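Local coordinates for carbon dioxide concentrating mechanism protein (Nostoc sp., PDB 4N8X) that probably forms the pentameric vertices of the carboxysome shell, the polyhedral compartment in which cyanobacteria sequester RuBisCO, at residues K15-S18 against L19-V22; L29-E32 against E33-L37; A43-N46 against S47-A50. One frame throughout, in Å; residues are numbered along the deposited sequence.

Interaction 1: K15-S18 against L19-V22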
loop_
_atom_site.group_PDB
_atom_site.type_symbol
_atom_site.label_atom_id
_atom_site.label_comp_id
_atom_site.label_asym_id
_atom_site.label_seq_id
_atom_site.Cartn_x
_atom_site.Cartn_y
_atom_site.Cartn_z
ATOM N N LYS A 15 23.571 -9.102 -1.887
ATOM C CA LYS A 15 22.439 -8.295 -1.431
ATOM C C LYS A 15 22.856 -6.880 -1.124
ATOM O O LYS A 15 24.034 -6.586 -1.050
ATOM C CB LYS A 15 21.814 -8.915 -0.194
ATOM C CG LYS A 15 22.716 -8.940 1.036
ATOM C CD LYS A 15 21.996 -9.710 2.134
ATOM C CE LYS A 15 22.939 -10.104 3.250
ATOM N NZ LYS A 15 22.350 -11.207 4.109
ATOM N N ASP A 16 21.888 -5.991 -0.931
ATOM C CA ASP A 16 22.256 -4.616 -0.613
ATOM C C ASP A 16 23.008 -4.561 0.722
ATOM O O ASP A 16 22.595 -5.235 1.678
ATOM C CB ASP A 16 21.023 -3.736 -0.535
ATOM C CG ASP A 16 21.381 -2.278 -0.542
ATOM O OD1 ASP A 16 21.542 -1.731 -1.656
ATOM O OD2 ASP A 16 21.522 -1.711 0.562
ATOM N N PRO A 17 24.085 -3.754 0.795
ATOM C CA PRO A 17 24.945 -3.717 1.988
ATOM C C PRO A 17 24.191 -3.345 3.258
ATOM O O PRO A 17 24.596 -3.777 4.345
ATOM C CB PRO A 17 25.993 -2.648 1.640
ATOM C CG PRO A 17 26.031 -2.664 0.144
ATOM C CD PRO A 17 24.637 -2.913 -0.293
ATOM N N SER A 18 23.117 -2.573 3.119
ATOM C CA SER A 18 22.270 -2.212 4.251
ATOM C C SER A 18 21.520 -3.407 4.870
ATOM O O SER A 18 21.022 -3.316 6.004
ATOM C CB SER A 18 21.265 -1.152 3.806
ATOM O OG SER A 18 20.686 -1.515 2.560
ATOM N N LEU A 19 21.429 -4.515 4.134
ATOM C CA LEU A 19 20.786 -5.716 4.652
ATOM C C LEU A 19 21.775 -6.671 5.323
ATOM O O LEU A 19 21.406 -7.775 5.744
ATOM C CB LEU A 19 20.045 -6.432 3.532
ATOM C CG LEU A 19 18.840 -5.630 3.042
ATOM C CD1 LEU A 19 18.100 -6.400 1.973
ATOM C CD2 LEU A 19 17.918 -5.371 4.228
ATOM N N ARG A 20 23.039 -6.272 5.414
ATOM C CA ARG A 20 24.005 -7.159 6.050
ATOM C C ARG A 20 23.619 -7.424 7.512
ATOM O O ARG A 20 23.374 -6.486 8.284
ATOM C CB ARG A 20 25.419 -6.585 5.984
ATOM C CG ARG A 20 26.076 -6.636 4.592
ATOM C CD ARG A 20 25.611 -7.817 3.744
ATOM N NE ARG A 20 26.470 -8.083 2.576
ATOM C CZ ARG A 20 26.391 -7.442 1.407
ATOM N NH1 ARG A 20 25.523 -6.461 1.234
ATOM N NH2 ARG A 20 27.196 -7.767 0.406
ATOM N N GLY A 21 23.571 -8.692 7.903
ATOM C CA GLY A 21 23.212 -8.993 9.280
ATOM C C GLY A 21 21.715 -9.156 9.558
ATOM O O GLY A 21 21.322 -9.776 10.555
ATOM N N VAL A 22 20.876 -8.619 8.683
ATOM C CA VAL A 22 19.437 -8.688 8.880
ATOM C C VAL A 22 18.853 -10.094 8.637
ATOM O O VAL A 22 18.908 -10.626 7.511
ATOM C CB VAL A 22 18.753 -7.706 7.933
ATOM C CG1 VAL A 22 17.233 -7.747 8.127
ATOM C CG2 VAL A 22 19.329 -6.299 8.139
HETATM O O HOH W 1 19.809 -10.075 5.057
HETATM O O HOH W 2 24.627 -11.084 6.231
#

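Interaction 2: L29-E32 against E33-L37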
loop_
_atom_site.group_PDB
_atom_site.type_symbol
_atom_site.label_atom_id
_atom_site.label_comp_id
_atom_site.label_asym_id
_atom_site.label_seq_id
_atom_site.Cartn_x
_atom_site.Cartn_y
_atom_site.Cartn_z
ATOM N N LEU A 29 0.808 -16.187 5.787
ATOM C CA LEU A 29 -0.240 -15.279 6.261
ATOM C C LEU A 29 -1.413 -16.006 6.902
ATOM O O LEU A 29 -1.719 -17.138 6.557
ATOM C CB LEU A 29 -0.741 -14.384 5.115
ATOM C CG LEU A 29 0.233 -13.216 4.843
ATOM C CD1 LEU A 29 0.515 -12.469 6.109
ATOM C CD2 LEU A 29 1.548 -13.639 4.224
ATOM N N VAL A 30 -2.055 -15.347 7.857
ATOM C CA VAL A 30 -3.231 -15.899 8.552
ATOM C C VAL A 30 -4.402 -14.970 8.243
ATOM O O VAL A 30 -4.208 -13.740 8.141
ATOM C CB VAL A 30 -2.961 -15.994 10.085
ATOM C CG1 VAL A 30 -4.223 -16.354 10.870
ATOM C CG2 VAL A 30 -1.844 -17.033 10.378
ATOM N N ASP A 31 -5.594 -15.527 8.058
ATOM C CA ASP A 31 -6.772 -14.689 7.855
ATOM C C ASP A 31 -7.432 -14.317 9.190
ATOM O O ASP A 31 -6.941 -14.676 10.262
ATOM C CB ASP A 31 -7.793 -15.299 6.861
ATOM C CG ASP A 31 -8.594 -16.469 7.428
ATOM O OD1 ASP A 31 -8.514 -16.785 8.644
ATOM O OD2 ASP A 31 -9.343 -17.097 6.642
ATOM N N GLU A 32 -8.545 -13.602 9.114
ATOM C CA GLU A 32 -9.142 -13.015 10.313
ATOM C C GLU A 32 -9.620 -14.095 11.274
ATOM O O GLU A 32 -9.567 -13.904 12.489
ATOM C CB GLU A 32 -10.317 -12.119 9.921
ATOM C CG GLU A 32 -10.827 -11.245 11.054
ATOM C CD GLU A 32 -11.876 -11.947 11.899
ATOM O OE1 GLU A 32 -12.481 -12.924 11.400
ATOM O OE2 GLU A 32 -12.096 -11.528 13.063
ATOM N N GLU A 33 -10.111 -15.209 10.731
ATOM C CA GLU A 33 -10.676 -16.302 11.555
ATOM C C GLU A 33 -9.577 -17.244 12.090
ATOM O O GLU A 33 -9.871 -18.196 12.806
ATOM C CB GLU A 33 -11.688 -17.122 10.755
ATOM C CG GLU A 33 -13.034 -16.405 10.445
ATOM C CD GLU A 33 -13.035 -15.670 9.095
ATOM O OE1 GLU A 33 -14.038 -14.987 8.772
ATOM O OE2 GLU A 33 -12.043 -15.777 8.353
ATOM N N GLY A 34 -8.324 -16.988 11.726
ATOM C CA GLY A 34 -7.207 -17.781 12.224
ATOM C C GLY A 34 -6.825 -18.954 11.329
ATOM O O GLY A 34 -6.094 -19.864 11.750
ATOM N N ASN A 35 -7.322 -18.953 10.093
ATOM C CA ASN A 35 -6.866 -19.955 9.116
ATOM C C ASN A 35 -5.604 -19.557 8.373
ATOM O O ASN A 35 -5.430 -18.407 7.950
ATOM C CB ASN A 35 -7.959 -20.302 8.096
ATOM C CG ASN A 35 -9.300 -20.520 8.723
ATOM O OD1 ASN A 35 -9.517 -21.497 9.442
ATOM N ND2 ASN A 35 -10.250 -19.647 8.388
ATOM N N LEU A 36 -4.708 -20.510 8.203
ATOM C CA LEU A 36 -3.533 -20.249 7.408
ATOM C C LEU A 36 -3.961 -20.186 5.938
ATOM O O LEU A 36 -4.895 -20.888 5.530
ATOM C CB LEU A 36 -2.490 -21.351 7.634
ATOM C CG LEU A 36 -2.018 -21.392 9.089
ATOM C CD1 LEU A 36 -1.654 -22.865 9.465
ATOM C CD2 LEU A 36 -0.867 -20.451 9.271
ATOM N N LEU A 37 -3.301 -19.314 5.175
ATOM C CA LEU A 37 -3.610 -19.074 3.767
ATOM C C LEU A 37 -2.455 -19.606 2.950
ATOM O O LEU A 37 -1.404 -19.931 3.516
ATOM C CB LEU A 37 -3.689 -17.573 3.512
ATOM C CG LEU A 37 -4.739 -16.789 4.274
ATOM C CD1 LEU A 37 -4.591 -15.329 3.960
ATOM C CD2 LEU A 37 -6.112 -17.297 3.829
#

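Interaction 3: A43-N46 against S47-A50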
loop_
_atom_site.group_PDB
_atom_site.type_symbol
_atom_site.label_atom_id
_atom_site.label_comp_id
_atom_site.label_asym_id
_atom_site.label_seq_id
_atom_site.Cartn_x
_atom_site.Cartn_y
_atom_site.Cartn_z
ATOM N N ALA A 43 9.829 -11.170 5.867
ATOM C CA ALA A 43 9.951 -10.012 6.761
ATOM C C ALA A 43 11.291 -10.041 7.499
ATOM O O ALA A 43 11.813 -11.110 7.801
ATOM C CB ALA A 43 8.786 -9.996 7.797
ATOM N N ALA A 44 11.795 -8.865 7.854
ATOM C CA ALA A 44 13.004 -8.761 8.652
ATOM C C ALA A 44 12.647 -9.080 10.100
ATOM O O ALA A 44 11.560 -8.738 10.590
ATOM C CB ALA A 44 13.587 -7.345 8.541
ATOM N N ASP A 45 13.549 -9.747 10.804
ATOM C CA ASP A 45 13.305 -9.983 12.224
ATOM C C ASP A 45 14.593 -9.733 12.977
ATOM O O ASP A 45 15.250 -10.643 13.423
ATOM C CB ASP A 45 12.808 -11.402 12.464
ATOM C CG ASP A 45 12.603 -11.729 13.976
ATOM O OD1 ASP A 45 12.665 -10.812 14.830
ATOM O OD2 ASP A 45 12.368 -12.923 14.326
ATOM N N ASN A 46 14.977 -8.485 13.101
ATOM C CA ASN A 46 16.229 -8.209 13.784
ATOM C C ASN A 46 16.010 -7.752 15.219
ATOM O O ASN A 46 16.958 -7.501 15.941
ATOM C CB ASN A 46 17.087 -7.220 12.987
ATOM C CG ASN A 46 16.351 -5.932 12.646
ATOM O OD1 ASN A 46 15.751 -5.285 13.512
ATOM N ND2 ASN A 46 16.387 -5.558 11.373
ATOM N N SER A 47 14.749 -7.704 15.649
ATOM C CA SER A 47 14.423 -7.076 16.934
ATOM C C SER A 47 13.627 -8.010 17.848
ATOM O O SER A 47 13.612 -7.858 19.048
ATOM C CB SER A 47 13.603 -5.794 16.655
ATOM O OG SER A 47 12.653 -5.529 17.670
ATOM N N VAL A 48 12.916 -8.960 17.274
ATOM C CA VAL A 48 11.986 -9.727 18.091
ATOM C C VAL A 48 12.496 -11.151 18.366
ATOM O O VAL A 48 12.488 -11.627 19.481
ATOM C CB VAL A 48 10.593 -9.736 17.425
ATOM C CG1 VAL A 48 9.723 -10.841 18.008
ATOM C CG2 VAL A 48 9.925 -8.353 17.581
ATOM N N GLY A 49 12.945 -11.837 17.332
ATOM C CA GLY A 49 13.536 -13.140 17.558
ATOM C C GLY A 49 12.533 -14.276 17.677
ATOM O O GLY A 49 12.592 -15.076 18.624
ATOM N N ALA A 50 11.651 -14.390 16.686
ATOM C CA ALA A 50 10.612 -15.421 16.658
ATOM C C ALA A 50 11.183 -16.765 16.199
ATOM O O ALA A 50 12.201 -16.813 15.476
ATOM C CB ALA A 50 9.441 -14.995 15.760
HETATM O O HOH W 3 14.022 -15.156 14.391
HETATM O O HOH W 4 12.195 -7.815 14.514
#

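Interaction 1: K15-S18 against L19-V22
Leu-19 N bonds back to Asp-16 O at 2.8 Å and Arg-20 N to Pro-17 O at 3.1 Å, two successive i+3 to i backbone bonds that wind Pro-17 to Leu-19 into a short 3-10 turn. The chain then doubles back through a type II turn from Leu-19 to Val-22, with Gly-21 at a positive phi (88°), where a CB would collide with the carbonyl oxygen of Arg-20. Lys-15 and Arg-20 meet through their aliphatic parts, CE of Lys-15 lying 3.6 Å from CD of Arg-20. CG of Lys-15 rests over one face of the guanidinium, offset toward its rim. Arg-20, bent at chi2 (-31°), curls back to bring NH1 within 2.7 Å of Lys-15 O, a weak bond because its angle is poor; the same nitrogen lies by the Pro-17 ring. Extended beyond CG, Lys-15 runs with CD alongside CB of Leu-19 and delivers NZ to Ser-12 O and two waters, one shared with the carbonyls of Leu-19 and Val-22, the other with Gly-21 N. Leu-19 also packs on Val-75 and on Val-80 of the second subunit, whose strand pairs with Lys-15. Asp-16 OD2, less surely placed, accepts from Ser-18 N. The 3-10 turn followed by the type II turn, perhaps opened by an Asx turn at Asp-16, makes a compact loop at a subunit interface of the pentamer.

Interaction 2: L29-E32 against E33-L37
Asp-31 and Asn-35 are joined by three hydrogen bonds at the tight end of this local contact. Asp-31 N gives a nearly straight bond to Asn-35 O (2.9 Å), and Asn-35 N returns one to Asp-31 OD1 (2.9 Å) from above the carboxylate plane. With CG set between its own backbone N and carbonyl carbon (chi1 74°), Asp-31 turns its carboxylate over the turn. There OD2 offers its syn lone pair to Asn-35 ND2 at 3.2 Å, and OD1 takes a further, weak bond from Glu-33 N. Gly-34 N closes the type I turn on Asp-31 O. This is a beta hairpin of the type I plus G1 bulge kind, Gly-34 and Asn-35 together facing Asp-31 and the glycine taking the positive phi. Beyond it Val-30 and Leu-36 form a non-hydrogen-bonded antiparallel pair, CG2 of the valine 3.7 Å from CD2 of the leucine, while CG1 lies on Gly-34 CA. The rims are looser: at the turn, Glu-33 is exposed, OE2 only 3.5 Å from Asp-31 OD2, like charges probably eased by Gln-38 of the third subunit, which bonds OE2; on the Val-30 face, Leu-36 is exposed beyond that pairing, though it also touches Lys-5.

Interaction 3: A43-N46 against S47-A50
Asp-45 CG stands anti to the backbone N (chi1 177°), which carries the carboxylate forward, into the curve of the loop that follows, to meet the amides of Val-48, Gly-49 and Ala-50. The carboxylate then spreads its two oxygens along three successive N-H groups. OD1 takes Gly-49 N on its syn lone pair at 2.7 Å, in an almost perfectly straight bond (177°). It also receives Val-48 N at 3.1 Å, which approaches nearly end-on to the C-O bond and at a more bent angle. OD2 gives its own syn lone pair to Ala-50 N at 2.9 Å. Two waters add to these bonds: one donates to OD2 and to Ala-50 O, the other donates to OD1 and accepts from Ser-47 N. The buried carboxylate thus has five hydrogen-bond donors around it, which would probably stabilise its negative charge. Replacing Asp-45 by an alanine would probably leave the amides of Val-48, Gly-49 and Ala-50 without their shared acceptor and set the loop free to shift. Gly-49 also has a positive phi, which a CB would tolerate poorly. Next to the carboxylate, Asn-46 directs its ND2 to Asn-70 OD1, and Ser-47 OG bonds Asp-16 OD2 of the third subunit, an atom whose position is less sure. Val-48 and Ala-50 lay their side chains on Ile-82 of strand 77-88. The whole is a loop wrapped around an aspartate carboxylate, in which one side chain just after strand 39-44 shapes the connection toward strand 55-60 of the CcmL/EutN barrel, beside a subunit boundary.

Overall arrangement
All three contacts are turns or loops bordering strands of one barrel, but they lie differently. Interactions 1 and 2 are both partly buried and sit on opposite sides of the chain's centre, their centres 30 Å apart, whereas interaction 3, a surface contact, is nearest to the middle. Interactions 1 and 3 touch, Val-22 CG1 lying 3.7 Å from Ala-44 CB. Interactions 2 and 3 do not meet, yet both reach the sheet through neighbouring strands 24-30 and 39-44, and both contact the third subunit. Interaction 1 relies on basic side chains and backbone turns, and interaction 2 on a hairpin turn held by an aspartate, with an exposed glutamate at its rim. Interaction 3 is organised by one buried carboxylate.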